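Trans-4-hydroxy-L-proline dehydratase (Clostridioides difficile 70-100-2010, PDB 6VXC) dehydrates trans-4-hydroxy-L-proline to (S)-1-pyrroline-5-carboxylate by glycyl radical chemistry, a step in the anaerobic breakdown of hydroxyproline. Local coordinates at residues A[188-191]-A[192-196]. Numbering follows the deposited sequence.
Sequences YKKG and FLDLK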
ATOM      1  N   TYR A 188       5.554 -22.182  -4.089  1.00 14.78           N
ATOM      2  CA  TYR A 188       6.821 -22.772  -4.508  1.00 16.11           C
ATOM      3  C   TYR A 188       6.947 -24.233  -4.101  1.00 15.18           C
ATOM      4  O   TYR A 188       7.831 -24.928  -4.612  1.00 16.71           O
ATOM      5  CB  TYR A 188       8.009 -21.964  -3.945  1.00 12.70           C
ATOM      6  CG  TYR A 188       7.806 -20.485  -4.150  1.00 15.20           C
ATOM      7  CD1 TYR A 188       7.849 -19.927  -5.422  1.00 14.79           C
ATOM      8  CD2 TYR A 188       7.525 -19.652  -3.074  1.00 13.21           C
ATOM      9  CE1 TYR A 188       7.629 -18.596  -5.620  1.00 15.99           C
ATOM     10  CE2 TYR A 188       7.299 -18.312  -3.260  1.00 10.60           C
ATOM     11  CZ  TYR A 188       7.351 -17.787  -4.533  1.00 11.25           C
ATOM     12  OH  TYR A 188       7.128 -16.461  -4.745  1.00 13.24           O
ATOM     13  N   LYS A 189       6.065 -24.715  -3.225  1.00 15.08           N
ATOM     14  CA  LYS A 189       6.071 -26.094  -2.778  1.00 16.68           C
ATOM     15  C   LYS A 189       4.911 -26.911  -3.332  1.00 16.92           C
ATOM     16  O   LYS A 189       4.980 -28.141  -3.307  1.00 18.83           O
ATOM     17  CB  LYS A 189       6.044 -26.158  -1.235  1.00 17.49           C
ATOM     18  CG  LYS A 189       7.210 -25.444  -0.582  1.00 24.82           C
ATOM     19  CD  LYS A 189       7.147 -25.419   0.947  1.00 30.33           C
ATOM     20  CE  LYS A 189       5.922 -24.699   1.474  1.00 34.26           C
ATOM     21  NZ  LYS A 189       6.023 -24.465   2.955  1.00 44.03           N
ATOM     22  N   LYS A 190       3.872 -26.262  -3.855  1.00 15.40           N
ATOM     23  CA  LYS A 190       2.688 -26.935  -4.373  1.00 16.85           C
ATOM     24  C   LYS A 190       2.211 -26.215  -5.621  1.00 16.94           C
ATOM     25  O   LYS A 190       2.334 -24.995  -5.729  1.00 17.70           O
ATOM     26  CB  LYS A 190       1.537 -26.981  -3.348  1.00 14.91           C
ATOM     27  CG  LYS A 190       1.812 -27.875  -2.161  1.00 18.48           C
ATOM     28  CD  LYS A 190       0.669 -27.867  -1.149  1.00 23.20           C
ATOM     29  CE  LYS A 190       0.831 -29.004  -0.144  1.00 24.18           C
ATOM     30  NZ  LYS A 190      -0.091 -28.877   0.999  1.00 33.38           N
ATOM     31  N   GLY A 191       1.678 -26.989  -6.570  1.00 14.65           N
ATOM     32  CA  GLY A 191       0.901 -26.433  -7.655  1.00 12.78           C
ATOM     33  C   GLY A 191      -0.569 -26.418  -7.282  1.00 14.49           C
ATOM     34  O   GLY A 191      -0.960 -26.863  -6.210  1.00 12.94           O
ATOM     35  N   PHE A 192      -1.390 -25.877  -8.184  1.00 12.83           N
ATOM     36  CA  PHE A 192      -2.814 -25.798  -7.895  1.00 14.52           C
ATOM     37  C   PHE A 192      -3.532 -27.136  -8.038  1.00 15.10           C
ATOM     38  O   PHE A 192      -4.609 -27.306  -7.451  1.00 14.66           O
ATOM     39  CB  PHE A 192      -3.457 -24.717  -8.762  1.00 13.59           C
ATOM     40  CG  PHE A 192      -3.164 -23.339  -8.252  1.00 13.57           C
ATOM     41  CD1 PHE A 192      -3.959 -22.766  -7.269  1.00 12.37           C
ATOM     42  CD2 PHE A 192      -2.052 -22.638  -8.705  1.00 14.55           C
ATOM     43  CE1 PHE A 192      -3.664 -21.496  -6.759  1.00 14.31           C
ATOM     44  CE2 PHE A 192      -1.754 -21.366  -8.201  1.00 14.59           C
ATOM     45  CZ  PHE A 192      -2.556 -20.798  -7.232  1.00 11.49           C
ATOM     46  N   LEU A 193      -2.952 -28.096  -8.764  1.00 14.98           N
ATOM     47  CA  LEU A 193      -3.474 -29.454  -8.711  1.00 14.41           C
ATOM     48  C   LEU A 193      -3.247 -30.068  -7.339  1.00 17.11           C
ATOM     49  O   LEU A 193      -4.107 -30.799  -6.841  1.00 15.72           O
ATOM     50  CB  LEU A 193      -2.837 -30.325  -9.791  1.00 19.15           C
ATOM     51  CG  LEU A 193      -3.207 -29.964 -11.213  1.00 16.11           C
ATOM     52  CD1 LEU A 193      -2.360 -30.782 -12.162  1.00 24.11           C
ATOM     53  CD2 LEU A 193      -4.699 -30.209 -11.450  1.00 20.80           C
ATOM     54  N   ASP A 194      -2.093 -29.786  -6.719  1.00 17.05           N
ATOM     55  CA  ASP A 194      -1.842 -30.247  -5.351  1.00 15.35           C
ATOM     56  C   ASP A 194      -2.836 -29.637  -4.368  1.00 17.07           C
ATOM     57  O   ASP A 194      -3.355 -30.322  -3.476  1.00 18.26           O
ATOM     58  CB  ASP A 194      -0.428 -29.883  -4.903  1.00 13.63           C
ATOM     59  CG  ASP A 194       0.652 -30.586  -5.690  1.00 20.97           C
ATOM     60  OD1 ASP A 194       0.481 -31.778  -6.031  1.00 20.44           O
ATOM     61  OD2 ASP A 194       1.689 -29.930  -5.949  1.00 22.05           O
ATOM     62  N   LEU A 195      -3.042 -28.320  -4.458  1.00 17.36           N
ATOM     63  CA  LEU A 195      -3.958 -27.661  -3.535  1.00 14.04           C
ATOM     64  C   LEU A 195      -5.359 -28.212  -3.723  1.00 15.53           C
ATOM     65  O   LEU A 195      -6.076 -28.453  -2.750  1.00 16.68           O
ATOM     66  CB  LEU A 195      -3.922 -26.147  -3.761  1.00 13.36           C
ATOM     67  CG  LEU A 195      -2.589 -25.451  -3.416  1.00 12.87           C
ATOM     68  CD1 LEU A 195      -2.514 -24.014  -3.952  1.00 13.24           C
ATOM     69  CD2 LEU A 195      -2.379 -25.439  -1.921  1.00 14.66           C
ATOM     70  N   LYS A 196      -5.745 -28.482  -4.972  1.00 17.44           N
ATOM     71  CA  LYS A 196      -7.068 -29.056  -5.198  1.00 17.23           C
ATOM     72  C   LYS A 196      -7.214 -30.410  -4.508  1.00 19.03           C
ATOM     73  O   LYS A 196      -8.245 -30.692  -3.899  1.00 18.54           O
ATOM     74  CB  LYS A 196      -7.353 -29.177  -6.691  1.00 17.65           C
ATOM     75  CG  LYS A 196      -8.787 -29.590  -6.955  1.00 21.84           C
ATOM     76  CD  LYS A 196      -9.106 -29.689  -8.425  1.00 23.11           C
ATOM     77  CE  LYS A 196     -10.516 -30.238  -8.618  1.00 29.17           C
ATOM     78  NZ  LYS A 196     -10.850 -30.359 -10.051  1.00 29.25           N
TER
HETATM   79  O   HOH W   1       3.903 -30.871  -3.560  1.00 25.33           O
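Gly191 and Asp194 meet at a local N-terminal helix cap, where the chain follows the short helix 186-189 and enters helix 192-205 in the pyruvate formate lyase-like part of the enzyme; the centre of the contact lies about 28 Å from the centre of the chain. Gly191 is the N-cap residue, and the carboxylate of Asp194, three residues on, folds back to accept its backbone N-H. Gly191 N lies 3.0 Å from Asp194 OD2 in a fairly straight bond, with an N-H...O angle of 161°. The donor approaches on the anti side of the carboxylate, 29° out of its plane. The reach back follows from chi1 of -65°, which sets CG opposite the carbonyl carbon of Asp194. Sitting at the amino end of the helix, the carboxylate is probably also favoured by the helix dipole. A water bridges the same OD2, weakly, to Lys189 O, linking the cap to the backbone just before it.

Lys190 lies across Asp194, with Lys190 CB 3.8 Å from Asp194 CB. Its extended chain runs on past Leu195, bringing Lys190 CD within 4.0 Å of Leu195 CD2. The Lys190 ammonium forms a salt bridge with Asp198, one helical turn beyond Asp194. Phe192 CB touches Gly191 C at 3.7 Å, while its ring packs among Met231, Val286 and Leu543; Leu195 touches Cys228 of helix 214-248. The first turn closes at Gly191 O, which accepts the N-H of Leu195, with Leu195 N 3.1 Å from Gly191 O, and Leu195 CG rests 3.5 Å from that same Gly191 O.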